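Local coordinates for protein transcriptional regulator, LysR family (Vibrio cholerae, PDB 3SZP) that probably binds specific promoter DNA through a winged helix-turn-helix domain and controls transcription, acting as an activator of virulence genes, at residues A[11-16]-A[46-51]; A[169-174]-A[249-254]; A[175-178]-A[182-185]. All coordinates share one frame; numbering follows the deposited sequence.

Interaction 1: A[11-16]-A[46-51]; sequences LVVENG and RLLNRH
Leu48 of the short strand 48-51 meets two successive valines of helix 3-15 with its two methyls. Leu48 CD1 lies 4.1 Å from Val12 CG1, and Leu48 CD2 a little farther, 4.4 Å from Val13 CG2. Val12 points toward the strand, with CG1 anti to the backbone N (chi1 162°), and this puts that branch in contact with Leu48. In Leu48 the CG sits beside the backbone N (chi1 -66°) and CD1 extends away from CA, which carries the methyl across to the helix. No hydrogen bond joins the two segments, and the contact rests on three apolar side chains.

Beside this apolar contact, a polar pair forms within segment 46-51. Arg46 runs out fully extended (chi1 -173°) alongside the strand and grips Asn49 OD1 side-on with two nitrogens, Arg46 NE at 2.9 Å and Arg46 NH2 at 3.2 Å. The NH2 bond lies in the amide plane on a lone pair, whereas NE approaches tilted from it. Leu48 O lies over the rim of one guanidinium face.

In this winged helix-turn-helix domain Leu48 reaches from the two-stranded wing into the core, beside Leu55 and Leu57 of strand 54-57 and Ile36 of helix 29-43. Val12 also packs on Tyr18 of helix 18-25 and Ile32, Val13 leans on Tyr65 of helix 59-83, and Glu40 accepts the N-H groups of Leu47 and Leu48.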
ATOM      1  N   LEU A  11      17.557  11.021   7.858  1.00 31.26           N
ATOM      2  CA  LEU A  11      17.400  11.561   6.507  1.00 32.85           C
ATOM      3  C   LEU A  11      16.194  10.945   5.814  1.00 34.21           C
ATOM      4  O   LEU A  11      15.497  11.604   5.036  1.00 36.47           O
ATOM      5  CB  LEU A  11      18.654  11.315   5.655  1.00 31.67           C
ATOM      6  CG  LEU A  11      19.980  11.976   6.028  1.00 30.68           C
ATOM      7  CD1 LEU A  11      21.048  11.640   4.981  1.00 29.80           C
ATOM      8  CD2 LEU A  11      19.832  13.481   6.173  1.00 32.27           C
ATOM      9  N   VAL A  12      15.972   9.661   6.079  1.00 26.84           N
ATOM     10  CA  VAL A  12      14.820   8.973   5.519  1.00 27.76           C
ATOM     11  C   VAL A  12      13.529   9.641   5.994  1.00 29.10           C
ATOM     12  O   VAL A  12      12.615   9.857   5.212  1.00 31.21           O
ATOM     13  CB  VAL A  12      14.829   7.485   5.894  1.00 25.30           C
ATOM     14  CG1 VAL A  12      13.446   6.875   5.706  1.00 25.67           C
ATOM     15  CG2 VAL A  12      15.903   6.726   5.069  1.00 25.24           C
ATOM     16  N   VAL A  13      13.473   9.979   7.278  1.00 32.17           N
ATOM     17  CA  VAL A  13      12.292  10.628   7.836  1.00 33.22           C
ATOM     18  C   VAL A  13      12.083  11.996   7.202  1.00 35.78           C
ATOM     19  O   VAL A  13      10.970  12.357   6.847  1.00 37.21           O
ATOM     20  CB  VAL A  13      12.399  10.790   9.378  1.00 32.33           C
ATOM     21  CG1 VAL A  13      11.200  11.549   9.921  1.00 33.37           C
ATOM     22  CG2 VAL A  13      12.512   9.438  10.044  1.00 29.97           C
ATOM     23  N   GLU A  14      13.165  12.751   7.045  1.00 53.88           N
ATOM     24  CA  GLU A  14      13.078  14.079   6.454  1.00 55.29           C
ATOM     25  C   GLU A  14      12.597  14.061   5.006  1.00 57.18           C
ATOM     26  O   GLU A  14      11.791  14.898   4.601  1.00 58.66           O
ATOM     27  CB  GLU A  14      14.418  14.790   6.554  1.00 54.35           C
ATOM     28  CG  GLU A  14      14.764  15.172   7.971  1.00 53.59           C
ATOM     29  CD  GLU A  14      16.154  15.745   8.086  1.00 52.99           C
ATOM     30  OE1 GLU A  14      16.854  15.847   7.040  1.00 52.73           O
ATOM     31  OE2 GLU A  14      16.548  16.094   9.230  1.00 52.99           O
ATOM     32  N   ASN A  15      13.092  13.105   4.227  1.00 39.73           N
ATOM     33  CA  ASN A  15      12.694  12.986   2.827  1.00 41.88           C
ATOM     34  C   ASN A  15      11.341  12.291   2.649  1.00 43.67           C
ATOM     35  O   ASN A  15      10.594  12.582   1.710  1.00 44.36           O
ATOM     36  CB  ASN A  15      13.782  12.280   2.017  1.00 41.30           C
ATOM     37  CG  ASN A  15      15.077  13.071   1.973  1.00 39.72           C
ATOM     38  OD1 ASN A  15      15.128  14.175   1.425  1.00 40.02           O
ATOM     39  ND2 ASN A  15      16.136  12.506   2.536  1.00 37.63           N
ATOM     40  N   GLY A  16      11.038  11.366   3.551  1.00 43.79           N
ATOM     41  CA  GLY A  16       9.739  10.724   3.562  1.00 42.38           C
ATOM     42  C   GLY A  16       9.631   9.416   2.794  1.00 41.26           C
ATOM     43  O   GLY A  16       8.550   8.817   2.762  1.00 39.92           O
ATOM     44  N   ARG A  46      12.014  -1.751  16.423  1.00 33.03           N
ATOM     45  CA  ARG A  46      11.461  -1.348  15.141  1.00 32.41           C
ATOM     46  C   ARG A  46      11.282   0.163  15.179  1.00 30.92           C
ATOM     47  O   ARG A  46      10.668   0.699  16.091  1.00 30.81           O
ATOM     48  CB  ARG A  46      10.119  -2.051  14.903  1.00 33.26           C
ATOM     49  CG  ARG A  46       9.490  -1.865  13.525  1.00 32.87           C
ATOM     50  CD  ARG A  46       8.218  -2.724  13.430  1.00 33.86           C
ATOM     51  NE  ARG A  46       7.469  -2.492  12.204  1.00 33.62           N
ATOM     52  CZ  ARG A  46       7.743  -3.055  11.022  1.00 34.01           C
ATOM     53  NH1 ARG A  46       8.765  -3.901  10.888  1.00 34.85           N
ATOM     54  NH2 ARG A  46       6.986  -2.769   9.963  1.00 33.73           N
ATOM     55  N   LEU A  47      11.827   0.846  14.185  1.00 24.59           N
ATOM     56  CA  LEU A  47      11.777   2.312  14.136  1.00 23.90           C
ATOM     57  C   LEU A  47      10.774   2.861  13.124  1.00 23.79           C
ATOM     58  O   LEU A  47      10.231   3.937  13.324  1.00 24.00           O
ATOM     59  CB  LEU A  47      13.158   2.903  13.829  1.00 23.38           C
ATOM     60  CG  LEU A  47      14.221   2.688  14.903  1.00 23.76           C
ATOM     61  CD1 LEU A  47      15.525   3.277  14.428  1.00 23.23           C
ATOM     62  CD2 LEU A  47      13.802   3.307  16.242  1.00 25.10           C
ATOM     63  N   LEU A  48      10.561   2.131  12.032  1.00 34.63           N
ATOM     64  CA  LEU A  48       9.756   2.600  10.907  1.00 34.83           C
ATOM     65  C   LEU A  48       8.772   1.542  10.487  1.00 35.48           C
ATOM     66  O   LEU A  48       9.075   0.352  10.518  1.00 36.10           O
ATOM     67  CB  LEU A  48      10.634   2.863   9.683  1.00 34.91           C
ATOM     68  CG  LEU A  48      11.652   3.994   9.724  1.00 34.65           C
ATOM     69  CD1 LEU A  48      12.559   3.944   8.499  1.00 34.95           C
ATOM     70  CD2 LEU A  48      10.919   5.325   9.798  1.00 35.48           C
ATOM     71  N   ASN A  49       7.599   1.989  10.060  1.00 44.02           N
ATOM     72  CA  ASN A  49       6.666   1.133   9.362  1.00 44.75           C
ATOM     73  C   ASN A  49       6.675   1.443   7.868  1.00 45.35           C
ATOM     74  O   ASN A  49       6.756   2.605   7.458  1.00 45.35           O
ATOM     75  CB  ASN A  49       5.256   1.302   9.935  1.00 45.12           C
ATOM     76  CG  ASN A  49       5.121   0.718  11.331  1.00 44.96           C
ATOM     77  OD1 ASN A  49       5.504  -0.433  11.581  1.00 45.54           O
ATOM     78  ND2 ASN A  49       4.580   1.512  12.255  1.00 44.90           N
ATOM     79  N   ARG A  50       6.609   0.392   7.059  1.00 96.04           N
ATOM     80  CA  ARG A  50       6.502   0.543   5.617  1.00 96.94           C
ATOM     81  C   ARG A  50       5.253  -0.168   5.125  1.00 98.62           C
ATOM     82  O   ARG A  50       5.245  -1.385   4.949  1.00 99.62           O
ATOM     83  CB  ARG A  50       7.741  -0.017   4.917  1.00 97.46           C
ATOM     84  CG  ARG A  50       8.962   0.889   4.974  1.00 97.21           C
ATOM     85  CD  ARG A  50      10.243   0.068   5.033  1.00 97.49           C
ATOM     86  NE  ARG A  50      10.307  -0.724   6.259  1.00 96.93           N
ATOM     87  CZ  ARG A  50      11.211  -1.668   6.497  1.00 97.76           C
ATOM     88  NH1 ARG A  50      12.136  -1.948   5.588  1.00 99.08           N
ATOM     89  NH2 ARG A  50      11.185  -2.334   7.643  1.00 97.78           N
ATOM     90  N   HIS A  51       4.187   0.596   4.930  1.00 61.10           N
ATOM     91  CA  HIS A  51       2.985   0.073   4.310  1.00 64.84           C
ATOM     92  C   HIS A  51       2.747   0.857   3.024  1.00 66.45           C
ATOM     93  O   HIS A  51       2.917   2.081   3.001  1.00 65.44           O
ATOM     94  CB  HIS A  51       1.792   0.196   5.266  1.00 66.66           C
ATOM     95  CG  HIS A  51       0.506  -0.329   4.706  1.00 71.01           C
ATOM     96  ND1 HIS A  51      -0.606   0.468   4.524  1.00 73.88           N
ATOM     97  CD2 HIS A  51       0.148  -1.569   4.294  1.00 73.41           C
ATOM     98  CE1 HIS A  51      -1.588  -0.256   4.021  1.00 77.90           C
ATOM     99  NE2 HIS A  51      -1.158  -1.497   3.873  1.00 77.70           N
TER

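Interaction 2: A[169-174]-A[249-254]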
ATOM      1  N   GLN A 169      15.771   5.166 -44.021  1.00 50.15           N
ATOM      2  CA  GLN A 169      14.879   4.018 -44.049  1.00 50.34           C
ATOM      3  C   GLN A 169      13.436   4.460 -43.803  1.00 48.20           C
ATOM      4  O   GLN A 169      12.530   4.007 -44.492  1.00 48.92           O
ATOM      5  CB  GLN A 169      15.307   2.945 -43.033  1.00 50.49           C
ATOM      6  CG  GLN A 169      14.685   1.559 -43.257  1.00 51.79           C
ATOM      7  CD  GLN A 169      14.604   0.685 -41.977  1.00 51.06           C
ATOM      8  OE1 GLN A 169      15.275   0.938 -40.962  1.00 50.08           O
ATOM      9  NE2 GLN A 169      13.769  -0.349 -42.035  1.00 51.77           N
ATOM     10  N   TYR A 170      13.216   5.344 -42.825  1.00 29.82           N
ATOM     11  CA  TYR A 170      11.851   5.787 -42.515  1.00 28.69           C
ATOM     12  C   TYR A 170      11.272   6.612 -43.674  1.00 29.73           C
ATOM     13  O   TYR A 170      10.122   6.420 -44.084  1.00 30.34           O
ATOM     14  CB  TYR A 170      11.793   6.597 -41.215  1.00 28.02           C
ATOM     15  CG  TYR A 170      10.419   7.177 -40.946  1.00 28.50           C
ATOM     16  CD1 TYR A 170       9.420   6.410 -40.345  1.00 28.49           C
ATOM     17  CD2 TYR A 170      10.111   8.478 -41.311  1.00 29.26           C
ATOM     18  CE1 TYR A 170       8.156   6.927 -40.111  1.00 29.32           C
ATOM     19  CE2 TYR A 170       8.852   9.005 -41.087  1.00 30.25           C
ATOM     20  CZ  TYR A 170       7.883   8.225 -40.481  1.00 30.36           C
ATOM     21  OH  TYR A 170       6.637   8.742 -40.257  1.00 31.70           O
ATOM     22  N   LEU A 171      12.072   7.529 -44.186  1.00 40.08           N
ATOM     23  CA  LEU A 171      11.602   8.420 -45.229  1.00 41.19           C
ATOM     24  C   LEU A 171      11.330   7.670 -46.532  1.00 42.21           C
ATOM     25  O   LEU A 171      10.435   8.043 -47.284  1.00 42.82           O
ATOM     26  CB  LEU A 171      12.598   9.551 -45.436  1.00 41.45           C
ATOM     27  CG  LEU A 171      12.631  10.424 -44.188  1.00 40.88           C
ATOM     28  CD1 LEU A 171      13.681  11.512 -44.308  1.00 41.13           C
ATOM     29  CD2 LEU A 171      11.247  11.007 -43.955  1.00 41.54           C
ATOM     30  N   SER A 172      12.097   6.609 -46.773  1.00 52.02           N
ATOM     31  CA  SER A 172      11.874   5.731 -47.912  1.00 54.52           C
ATOM     32  C   SER A 172      10.435   5.255 -47.981  1.00 54.20           C
ATOM     33  O   SER A 172       9.884   5.078 -49.066  1.00 55.99           O
ATOM     34  CB  SER A 172      12.787   4.508 -47.829  1.00 56.29           C
ATOM     35  OG  SER A 172      14.100   4.816 -48.256  1.00 57.91           O
ATOM     36  N   SER A 173       9.832   5.045 -46.818  1.00 52.61           N
ATOM     37  CA  SER A 173       8.529   4.414 -46.743  1.00 52.65           C
ATOM     38  C   SER A 173       7.417   5.381 -46.337  1.00 51.24           C
ATOM     39  O   SER A 173       6.233   5.053 -46.426  1.00 51.55           O
ATOM     40  CB  SER A 173       8.592   3.255 -45.754  1.00 52.39           C
ATOM     41  OG  SER A 173       7.471   2.408 -45.917  1.00 53.43           O
ATOM     42  N   HIS A 174       7.808   6.565 -45.877  1.00 47.99           N
ATOM     43  CA  HIS A 174       6.868   7.597 -45.451  1.00 48.92           C
ATOM     44  C   HIS A 174       7.388   8.917 -45.964  1.00 49.62           C
ATOM     45  O   HIS A 174       8.197   9.561 -45.295  1.00 49.23           O
ATOM     46  CB  HIS A 174       6.806   7.677 -43.926  1.00 48.29           C
ATOM     47  CG  HIS A 174       6.531   6.368 -43.267  1.00 47.27           C
ATOM     48  ND1 HIS A 174       7.514   5.425 -43.056  1.00 45.97           N
ATOM     49  CD2 HIS A 174       5.381   5.835 -42.792  1.00 47.34           C
ATOM     50  CE1 HIS A 174       6.980   4.366 -42.475  1.00 45.33           C
ATOM     51  NE2 HIS A 174       5.688   4.588 -42.304  1.00 46.01           N
ATOM     52  N   SER A 249      22.856   8.666 -41.843  1.00 44.12           N
ATOM     53  CA  SER A 249      21.995   7.779 -41.040  1.00 41.93           C
ATOM     54  C   SER A 249      20.818   8.470 -40.337  1.00 38.59           C
ATOM     55  O   SER A 249      19.867   7.810 -39.930  1.00 36.89           O
ATOM     56  CB  SER A 249      22.805   6.973 -40.019  1.00 42.75           C
ATOM     57  OG  SER A 249      22.984   7.717 -38.824  1.00 41.31           O
ATOM     58  N   LEU A 250      20.907   9.789 -40.181  1.00 50.16           N
ATOM     59  CA  LEU A 250      19.756  10.616 -39.841  1.00 47.58           C
ATOM     60  C   LEU A 250      19.757  11.793 -40.795  1.00 48.32           C
ATOM     61  O   LEU A 250      20.809  12.380 -41.034  1.00 50.25           O
ATOM     62  CB  LEU A 250      19.850  11.131 -38.408  1.00 46.15           C
ATOM     63  CG  LEU A 250      19.642  10.109 -37.294  1.00 45.10           C
ATOM     64  CD1 LEU A 250      19.859  10.757 -35.940  1.00 44.45           C
ATOM     65  CD2 LEU A 250      18.256   9.493 -37.391  1.00 43.62           C
ATOM     66  N   VAL A 251      18.601  12.138 -41.355  1.00 37.51           N
ATOM     67  CA  VAL A 251      18.510  13.342 -42.174  1.00 38.40           C
ATOM     68  C   VAL A 251      17.508  14.340 -41.618  1.00 38.16           C
ATOM     69  O   VAL A 251      16.440  13.971 -41.125  1.00 37.36           O
ATOM     70  CB  VAL A 251      18.160  13.045 -43.646  1.00 39.60           C
ATOM     71  CG1 VAL A 251      19.218  12.122 -44.281  1.00 41.96           C
ATOM     72  CG2 VAL A 251      16.788  12.443 -43.756  1.00 38.25           C
ATOM     73  N   GLN A 252      17.872  15.616 -41.698  1.00 34.57           N
ATOM     74  CA  GLN A 252      16.990  16.682 -41.267  1.00 34.76           C
ATOM     75  C   GLN A 252      15.786  16.767 -42.187  1.00 35.09           C
ATOM     76  O   GLN A 252      15.911  16.632 -43.395  1.00 35.48           O
ATOM     77  CB  GLN A 252      17.729  18.025 -41.237  1.00 35.16           C
ATOM     78  CG  GLN A 252      16.870  19.153 -40.682  1.00 34.83           C
ATOM     79  CD  GLN A 252      17.634  20.458 -40.517  1.00 35.11           C
ATOM     80  OE1 GLN A 252      18.774  20.579 -40.955  1.00 35.77           O
ATOM     81  NE2 GLN A 252      16.999  21.446 -39.898  1.00 34.70           N
ATOM     82  N   VAL A 253      14.615  16.970 -41.612  1.00 35.01           N
ATOM     83  CA  VAL A 253      13.428  17.238 -42.407  1.00 35.39           C
ATOM     84  C   VAL A 253      12.829  18.568 -41.979  1.00 35.19           C
ATOM     85  O   VAL A 253      13.163  19.088 -40.923  1.00 34.46           O
ATOM     86  CB  VAL A 253      12.374  16.133 -42.232  1.00 35.11           C
ATOM     87  CG1 VAL A 253      12.885  14.826 -42.830  1.00 34.63           C
ATOM     88  CG2 VAL A 253      12.013  15.962 -40.749  1.00 33.80           C
ATOM     89  N   LEU A 254      11.930  19.110 -42.793  1.00 30.76           N
ATOM     90  CA  LEU A 254      11.278  20.379 -42.483  1.00 31.05           C
ATOM     91  C   LEU A 254      12.293  21.412 -42.027  1.00 30.72           C
ATOM     92  O   LEU A 254      12.100  22.072 -40.999  1.00 30.34           O
ATOM     93  CB  LEU A 254      10.199  20.187 -41.410  1.00 30.99           C
ATOM     94  CG  LEU A 254       8.994  19.321 -41.829  1.00 31.93           C
ATOM     95  CD1 LEU A 254       8.060  19.066 -40.666  1.00 32.42           C
ATOM     96  CD2 LEU A 254       8.237  19.954 -42.999  1.00 33.11           C
TER
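Tyr170 O of helix 168-173 is held by two good donors, Ser173 N at 3.1 Å and His174 ND1 at 3.0 Å, with a weak third bond from His174 N. The imidazole bond is fairly straight at ND1 (157°), and the carbonyl oxygen lies almost exactly in the ring plane, while from the oxygen's side the donor is tilted somewhat out of the carbonyl plane. This bond fixes the rotation of the His174 ring and sets it beside the ring of the tyrosine that supplies the acceptor: ND1 stands over the rim of the Tyr170 ring, and Tyr170 CE1 in turn over the rim of the imidazole. The phenol OH is itself engaged by His186 ND1 and Gln187 N, which ties the buried ring to the chain further on.

Across the contact, Leu171 does the touching, through one methyl. The helix follows directly on strand 153-166, with which strand 251-252 pairs antiparallel in the mixed sheet of the periplasmic-binding-protein-like effector domain of LysR regulators, and Leu171 crosses onto strand 251-252. Leu171 CD1 touches two valines, at positions 251 and 253, that both point toward the helix. Val253 CG1 lies 3.7 Å from Leu171 CD1, an ordinary apolar distance. Val251 CG2 is 3.3 Å from Leu171 CD1, tighter than methyl groups usually come, so the exact position of this pair is doubtful. With CG1 of Val251 anti to the carbonyl carbon (chi1 -59°), CG2 is the branch between backbone N and carbonyl carbon, and it faces Leu171, whereas Val253 uses CG1, beside its backbone N. Leu171 also touches Ala166, which is hydrogen-bonded, backbone to backbone, to Val251, as Leu164 is to Val253.

Interaction 3: A[175-178]-A[182-185]; sequences PQPT and ELHQ
This is a local polar and apolar clasp within the loop that runs from helix 168-173 to strand 188-191: the carboxylate of Glu182 turns back to the backbone that precedes it, and proline meets leucine beside it. Glu182 OE1 accepts the N-H of Thr178 with a fairly straight bond (158°), approached nearly in line with the C-O bond. The 2.5 Å between Thr178 N and Glu182 OE1 is short, and its exact length should be taken with caution. The same oxygen also receives His179 N, so one carboxylate oxygen gathers two successive backbone N-H groups.

Glu182 lies in a 3-10 segment that runs through 182-185, in the effector domain with its periplasmic-binding-protein-like fold. The side chain runs out from CG with its chain extended (chi2 178°), and this carries the carboxylate past Pro177 to Thr178. On the way, Glu182 CB lies 3.7 Å from Pro177 CB. Leu183 CD2 meets the ring next to it, 4.3 Å from Pro177 CG. Both apolar residues are buried: Pro177 and Leu183 each rest on Leu254 and on Ile233 of strand 233-237, and Leu183 reaches Trp197 and Leu199.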
ATOM      1  N   PRO A 175       6.940   9.321 -47.157  1.00 46.04           N
ATOM      2  CA  PRO A 175       7.453  10.523 -47.819  1.00 46.31           C
ATOM      3  C   PRO A 175       7.527  11.714 -46.870  1.00 46.40           C
ATOM      4  O   PRO A 175       6.579  11.999 -46.147  1.00 46.71           O
ATOM      5  CB  PRO A 175       6.426  10.774 -48.921  1.00 46.76           C
ATOM      6  CG  PRO A 175       5.966   9.385 -49.290  1.00 46.72           C
ATOM      7  CD  PRO A 175       5.996   8.575 -48.008  1.00 46.38           C
ATOM      8  N   GLN A 176       8.682  12.365 -46.874  1.00 46.19           N
ATOM      9  CA  GLN A 176       8.942  13.583 -46.122  1.00 46.15           C
ATOM     10  C   GLN A 176       7.730  14.513 -46.075  1.00 46.48           C
ATOM     11  O   GLN A 176       7.064  14.730 -47.084  1.00 46.68           O
ATOM     12  CB  GLN A 176      10.107  14.310 -46.805  1.00 45.96           C
ATOM     13  CG  GLN A 176      10.937  15.207 -45.918  1.00 45.68           C
ATOM     14  CD  GLN A 176      12.324  15.424 -46.499  1.00 45.52           C
ATOM     15  OE1 GLN A 176      12.925  14.496 -47.027  1.00 45.40           O
ATOM     16  NE2 GLN A 176      12.831  16.648 -46.414  1.00 45.62           N
ATOM     17  N   PRO A 177       7.432  15.067 -44.896  1.00 37.02           N
ATOM     18  CA  PRO A 177       6.391  16.097 -44.904  1.00 37.47           C
ATOM     19  C   PRO A 177       6.979  17.390 -45.445  1.00 37.56           C
ATOM     20  O   PRO A 177       8.193  17.570 -45.352  1.00 37.15           O
ATOM     21  CB  PRO A 177       6.009  16.224 -43.424  1.00 37.59           C
ATOM     22  CG  PRO A 177       7.224  15.779 -42.676  1.00 36.74           C
ATOM     23  CD  PRO A 177       7.879  14.723 -43.534  1.00 36.56           C
ATOM     24  N   THR A 178       6.148  18.256 -46.023  1.00 47.95           N
ATOM     25  CA  THR A 178       6.632  19.524 -46.566  1.00 48.30           C
ATOM     26  C   THR A 178       6.114  20.682 -45.736  1.00 49.22           C
ATOM     27  O   THR A 178       6.564  21.818 -45.881  1.00 49.56           O
ATOM     28  CB  THR A 178       6.190  19.732 -48.030  1.00 48.49           C
ATOM     29  OG1 THR A 178       4.822  20.159 -48.061  1.00 49.20           O
ATOM     30  CG2 THR A 178       6.333  18.444 -48.826  1.00 47.95           C
ATOM     31  N   GLU A 182       1.651  18.372 -41.454  1.00 44.64           N
ATOM     32  CA  GLU A 182       1.647  16.977 -41.881  1.00 43.49           C
ATOM     33  C   GLU A 182       2.240  16.014 -40.844  1.00 42.83           C
ATOM     34  O   GLU A 182       2.093  14.804 -40.972  1.00 42.04           O
ATOM     35  CB  GLU A 182       2.381  16.829 -43.214  1.00 42.87           C
ATOM     36  CG  GLU A 182       1.757  17.618 -44.359  1.00 43.32           C
ATOM     37  CD  GLU A 182       2.534  17.492 -45.655  1.00 42.78           C
ATOM     38  OE1 GLU A 182       3.783  17.544 -45.625  1.00 42.38           O
ATOM     39  OE2 GLU A 182       1.890  17.341 -46.718  1.00 42.74           O
ATOM     40  N   LEU A 183       2.916  16.545 -39.827  1.00 31.24           N
ATOM     41  CA  LEU A 183       3.478  15.689 -38.768  1.00 30.55           C
ATOM     42  C   LEU A 183       2.421  14.787 -38.126  1.00 30.18           C
ATOM     43  O   LEU A 183       2.755  13.713 -37.609  1.00 29.42           O
ATOM     44  CB  LEU A 183       4.217  16.508 -37.695  1.00 30.83           C
ATOM     45  CG  LEU A 183       5.535  17.151 -38.149  1.00 30.19           C
ATOM     46  CD1 LEU A 183       5.997  18.220 -37.164  1.00 29.46           C
ATOM     47  CD2 LEU A 183       6.637  16.109 -38.432  1.00 28.21           C
ATOM     48  N   HIS A 184       1.156  15.209 -38.180  1.00 46.57           N
ATOM     49  CA  HIS A 184       0.052  14.422 -37.617  1.00 45.14           C
ATOM     50  C   HIS A 184      -0.145  13.091 -38.340  1.00 44.46           C
ATOM     51  O   HIS A 184      -0.717  12.152 -37.783  1.00 43.21           O
ATOM     52  CB  HIS A 184      -1.258  15.217 -37.609  1.00 44.63           C
ATOM     53  CG  HIS A 184      -1.261  16.358 -36.638  1.00 44.70           C
ATOM     54  ND1 HIS A 184      -1.162  16.177 -35.273  1.00 43.55           N
ATOM     55  CD2 HIS A 184      -1.344  17.698 -36.832  1.00 45.51           C
ATOM     56  CE1 HIS A 184      -1.183  17.353 -34.670  1.00 43.46           C
ATOM     57  NE2 HIS A 184      -1.297  18.293 -35.594  1.00 44.71           N
ATOM     58  N   GLN A 185       0.340  13.019 -39.576  1.00 51.14           N
ATOM     59  CA  GLN A 185       0.230  11.811 -40.389  1.00 50.62           C
ATOM     60  C   GLN A 185       1.415  10.873 -40.179  1.00 50.73           C
ATOM     61  O   GLN A 185       1.396   9.739 -40.631  1.00 50.21           O
ATOM     62  CB  GLN A 185       0.132  12.178 -41.876  1.00 50.94           C
ATOM     63  CG  GLN A 185      -1.276  12.480 -42.368  1.00 50.64           C
ATOM     64  CD  GLN A 185      -1.984  13.505 -41.507  1.00 50.85           C
ATOM     65  OE1 GLN A 185      -1.657  14.700 -41.544  1.00 51.91           O
ATOM     66  NE2 GLN A 185      -2.953  13.045 -40.712  1.00 49.76           N
TER

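In the fold
Interactions 2 and 3 are neighbours in the effector domain, their centres about 11 Å apart, and the loop of interaction 3 lies between the two segments of interaction 2 along the chain. They also touch: Leu254 CD2 packs 3.4 Å from Pro177 O, and Val253 CG1 lies 3.7 Å from Gln176 CG, so Val253 and Leu254 cover part of the loop that follows helix 168-173. Interaction 1 belongs to the winged helix-turn-helix domain on the opposite side of the chain's centre; its centre is about 51 Å from that of interaction 2 and 52 Å from that of interaction 3, with nearest atoms about 38 and 39 Å away.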